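Local coordinates for protein uracil-DNA glycosylase (Sulfolobus tokodaii str. 7, PDB 4ZBZ) that belongs to the uracil-DNA glycosylase superfamily, with an alpha/beta fold that carries an iron-sulfur cluster, at residues A[17-22]-A[82-87]. Residues are numbered along the deposited sequence; the frame is centred on the assembly and turned at random.
With SF4 (iron/sulfur cluster), chain B.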
ATOM      1  N   CYS A  17     -18.334  -6.441  -0.922  1.00 27.61           N
ATOM      2  CA  CYS A  17     -18.728  -5.752   0.313  1.00 26.91           C
ATOM      3  C   CYS A  17     -19.533  -4.501  -0.022  1.00 27.93           C
ATOM      4  O   CYS A  17     -19.717  -4.158  -1.196  1.00 25.13           O
ATOM      5  CB  CYS A  17     -17.512  -5.407   1.188  1.00 28.46           C
ATOM      6  SG  CYS A  17     -16.597  -3.895   0.762  1.00 24.04           S
ATOM      7  N   LYS A  18     -20.024  -3.813   1.000  1.00 27.72           N
ATOM      8  CA  LYS A  18     -20.972  -2.733   0.740  1.00 28.52           C
ATOM      9  C   LYS A  18     -20.318  -1.499   0.116  1.00 26.75           C
ATOM     10  O   LYS A  18     -21.028  -0.572  -0.303  1.00 29.94           O
ATOM     11  CB  LYS A  18     -21.711  -2.342   2.027  1.00 34.55           C
ATOM     12  CG  LYS A  18     -20.807  -1.896   3.167  1.00 40.78           C
ATOM     13  CD  LYS A  18     -21.632  -1.632   4.429  1.00 44.75           C
ATOM     14  CE  LYS A  18     -20.750  -1.228   5.600  1.00 45.44           C
ATOM     15  NZ  LYS A  18     -19.641  -2.216   5.826  1.00 45.38           N
ATOM     16  N   LEU A  19     -18.985  -1.476   0.044  1.00 25.55           N
ATOM     17  CA  LEU A  19     -18.307  -0.301  -0.507  1.00 24.38           C
ATOM     18  C   LEU A  19     -18.570  -0.133  -2.003  1.00 23.85           C
ATOM     19  O   LEU A  19     -18.508   0.989  -2.534  1.00 23.02           O
ATOM     20  CB  LEU A  19     -16.791  -0.348  -0.244  1.00 20.18           C
ATOM     21  CG  LEU A  19     -16.379  -0.232   1.233  1.00 20.41           C
ATOM     22  CD1 LEU A  19     -14.849  -0.119   1.417  1.00 19.62           C
ATOM     23  CD2 LEU A  19     -17.113   0.946   1.876  1.00 21.76           C
ATOM     24  N   TRP A  20     -18.890  -1.233  -2.675  1.00 21.82           N
ATOM     25  CA  TRP A  20     -19.080  -1.189  -4.126  1.00 24.77           C
ATOM     26  C   TRP A  20     -20.111  -0.127  -4.539  1.00 25.29           C
ATOM     27  O   TRP A  20     -19.938   0.544  -5.555  1.00 29.67           O
ATOM     28  CB  TRP A  20     -19.495  -2.568  -4.653  1.00 26.40           C
ATOM     29  CG  TRP A  20     -20.959  -2.841  -4.507  1.00 24.19           C
ATOM     30  CD1 TRP A  20     -21.583  -3.421  -3.449  1.00 25.40           C
ATOM     31  CD2 TRP A  20     -21.981  -2.538  -5.465  1.00 30.63           C
ATOM     32  NE1 TRP A  20     -22.949  -3.497  -3.683  1.00 28.13           N
ATOM     33  CE2 TRP A  20     -23.213  -2.952  -4.913  1.00 32.18           C
ATOM     34  CE3 TRP A  20     -21.977  -1.947  -6.730  1.00 29.26           C
ATOM     35  CZ2 TRP A  20     -24.420  -2.808  -5.592  1.00 34.67           C
ATOM     36  CZ3 TRP A  20     -23.179  -1.793  -7.396  1.00 31.34           C
ATOM     37  CH2 TRP A  20     -24.383  -2.227  -6.828  1.00 36.67           C
ATOM     38  N   GLN A  21     -21.159   0.059  -3.730  1.00 25.86           N
ATOM     39  CA  GLN A  21     -22.262   0.934  -4.112  1.00 26.31           C
ATOM     40  C   GLN A  21     -21.853   2.401  -4.188  1.00 29.10           C
ATOM     41  O   GLN A  21     -22.579   3.212  -4.754  1.00 29.95           O
ATOM     42  CB  GLN A  21     -23.428   0.799  -3.119  1.00 28.31           C
ATOM     43  CG  GLN A  21     -23.055   1.274  -1.719  1.00 32.40           C
ATOM     44  CD  GLN A  21     -24.132   1.009  -0.687  1.00 35.59           C
ATOM     45  OE1 GLN A  21     -25.188   1.631  -0.710  1.00 32.24           O
ATOM     46  NE2 GLN A  21     -23.863   0.081   0.227  1.00 30.26           N
ATOM     47  N   PHE A  22     -20.711   2.743  -3.599  1.00 29.89           N
ATOM     48  CA  PHE A  22     -20.336   4.146  -3.443  1.00 35.72           C
ATOM     49  C   PHE A  22     -19.316   4.615  -4.472  1.00 35.72           C
ATOM     50  O   PHE A  22     -19.000   5.800  -4.513  1.00 39.33           O
ATOM     51  CB  PHE A  22     -19.760   4.410  -2.036  1.00 34.86           C
ATOM     52  CG  PHE A  22     -20.704   4.082  -0.909  1.00 26.01           C
ATOM     53  CD1 PHE A  22     -21.861   4.817  -0.715  1.00 28.09           C
ATOM     54  CD2 PHE A  22     -20.418   3.046  -0.033  1.00 29.50           C
ATOM     55  CE1 PHE A  22     -22.727   4.509   0.325  1.00 35.49           C
ATOM     56  CE2 PHE A  22     -21.281   2.735   1.002  1.00 27.24           C
ATOM     57  CZ  PHE A  22     -22.435   3.469   1.180  1.00 29.30           C
ATOM     58  N   ASN A  82      -3.642  -0.910  -2.406  0.56  9.84           N
ATOM     59  CA  ASN A  82      -4.345  -0.544  -1.182  0.56 11.57           C
ATOM     60  C   ASN A  82      -4.875  -1.792  -0.498  0.56 11.64           C
ATOM     61  O   ASN A  82      -5.204  -2.761  -1.172  0.56 13.09           O
ATOM     62  CB  ASN A  82      -5.525   0.394  -1.478  0.56 13.72           C
ATOM     63  CG  ASN A  82      -5.148   1.569  -2.360  0.56 15.50           C
ATOM     64  OD1 ASN A  82      -4.916   1.417  -3.565  0.56 14.29           O
ATOM     65  ND2 ASN A  82      -5.121   2.757  -1.769  0.56 13.17           N
ATOM     66  N   VAL A  83      -5.008  -1.754   0.830  1.00 14.67           N
ATOM     67  CA  VAL A  83      -5.543  -2.921   1.509  0.58 14.97           C
ATOM     68  C   VAL A  83      -7.044  -3.062   1.190  1.00 17.89           C
ATOM     69  O   VAL A  83      -7.540  -4.181   1.020  1.00 18.25           O
ATOM     70  CB  VAL A  83      -5.250  -2.841   3.041  0.58 17.02           C
ATOM     71  CG1 VAL A  83      -5.821  -1.562   3.641  0.58 15.93           C
ATOM     72  CG2 VAL A  83      -5.736  -4.095   3.767  0.58 18.09           C
ATOM     73  N   VAL A  84      -7.742  -1.937   1.046  1.00 14.47           N
ATOM     74  CA  VAL A  84      -9.131  -1.932   0.623  1.00 15.12           C
ATOM     75  C   VAL A  84      -9.191  -1.166  -0.699  1.00 16.59           C
ATOM     76  O   VAL A  84      -8.568  -0.115  -0.819  1.00 16.16           O
ATOM     77  CB  VAL A  84     -10.046  -1.269   1.677  1.00 20.15           C
ATOM     78  CG1 VAL A  84     -11.416  -1.020   1.099  1.00 23.63           C
ATOM     79  CG2 VAL A  84     -10.130  -2.148   2.925  1.00 18.21           C
ATOM     80  N   LYS A  85      -9.934  -1.669  -1.677  1.00 13.16           N
ATOM     81  CA  LYS A  85      -9.785  -1.131  -3.038  1.00 12.73           C
ATOM     82  C   LYS A  85     -10.946  -0.276  -3.560  1.00 14.26           C
ATOM     83  O   LYS A  85     -10.942   0.148  -4.740  1.00 14.24           O
ATOM     84  CB  LYS A  85      -9.487  -2.291  -3.986  1.00 16.92           C
ATOM     85  CG  LYS A  85      -8.112  -2.928  -3.648  1.00 18.04           C
ATOM     86  CD  LYS A  85      -7.923  -4.284  -4.269  1.00 18.65           C
ATOM     87  CE  LYS A  85      -6.416  -4.596  -4.461  1.00 14.62           C
ATOM     88  NZ  LYS A  85      -5.604  -4.686  -3.197  1.00 11.26           N
ATOM     89  N   CYS A  86     -11.905   0.026  -2.681  1.00 14.97           N
ATOM     90  CA  CYS A  86     -12.973   0.963  -2.997  1.00 15.52           C
ATOM     91  C   CYS A  86     -13.036   2.061  -1.931  1.00 16.09           C
ATOM     92  O   CYS A  86     -12.769   1.811  -0.760  1.00 16.15           O
ATOM     93  CB  CYS A  86     -14.318   0.249  -3.084  1.00 20.30           C
ATOM     94  SG  CYS A  86     -14.432  -0.806  -4.545  1.00 20.76           S
ATOM     95  N   ARG A  87     -13.396   3.270  -2.338  1.00 16.70           N
ATOM     96  CA  ARG A  87     -13.406   4.393  -1.396  1.00 17.42           C
ATOM     97  C   ARG A  87     -14.560   4.266  -0.407  1.00 18.83           C
ATOM     98  O   ARG A  87     -15.715   4.182  -0.822  1.00 19.90           O
ATOM     99  CB  ARG A  87     -13.509   5.719  -2.151  1.00 22.44           C
ATOM    100  CG  ARG A  87     -13.527   6.935  -1.230  1.00 26.83           C
ATOM    101  CD  ARG A  87     -13.601   8.220  -2.025  1.00 33.70           C
ATOM    102  NE  ARG A  87     -14.899   8.365  -2.658  1.00 41.78           N
ATOM    103  CZ  ARG A  87     -15.938   8.961  -2.084  1.00 53.89           C
ATOM    104  NH1 ARG A  87     -15.819   9.482  -0.867  1.00 53.25           N
ATOM    105  NH2 ARG A  87     -17.090   9.054  -2.733  1.00 55.94           N
TER
HETATM  106 FE1  SF4 B 201     -15.363  -4.336  -1.291  1.00 23.21          FE
HETATM  107 FE2  SF4 B 201     -14.817  -5.623  -3.585  1.00 23.43          FE
HETATM  108 FE3  SF4 B 201     -14.451  -2.913  -3.418  1.00 22.82          FE
HETATM  109 FE4  SF4 B 201     -12.781  -4.624  -2.134  1.00 20.78          FE
HETATM  110  S1  SF4 B 201     -13.007  -4.450  -4.368  1.00 20.26           S
HETATM  111  S2  SF4 B 201     -13.703  -2.712  -1.287  1.00 19.60           S
HETATM  112  S3  SF4 B 201     -14.246  -6.301  -1.521  1.00 20.51           S
HETATM  113  S4  SF4 B 201     -16.445  -4.045  -3.251  1.00 22.91           S
HETATM  114  O   HOH W   1     -16.779   2.915  -2.908  1.00 24.48           O
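V84 and L19 meet beside a four-iron, four-sulfur cluster, in a cysteine-bound site of the uracil-DNA glycosylase superfamily fold where the loop after helix 4-12 faces the loop that leaves strand 79-82 of the central sheet. CG1 of V84, held anti to the backbone N (chi1 168°), reaches CD1 of L19 at 3.6 Å, the two side chains crossing at about a right angle. V84 CG1 also lies 3.7 Å from sulfide S2 of the cluster, and I99 of helix 96-113 packs on V84 as well. K85 turns its chain away from 17-22: its bent end brings NZ to N82 O at 2.8 Å, and T81 and Q109 take hydrogen bonds from the same ammonium. C86 comes next, its SG binding FE3 at 2.4 Å while C17 SG holds FE1, so one cluster ties both loops together. Beside that bridge, C86 CB packs on L19 CB at 3.8 Å, and L19 CD1 also touches C86 O. The backbone N-H of L19 points almost straight at C17 SG (163°), a second-shell bond that probably tempers the charge on this thiolate ligand. R87 NH2 comes no nearer to F22 O than 4.2 Å, a loose contact and not a hydrogen bond, while NH1 makes a weak hydrogen bond to N91. The backbones are linked here by a water, which donates to R87 O at 2.7 Å and to L19 O at 2.6 Å.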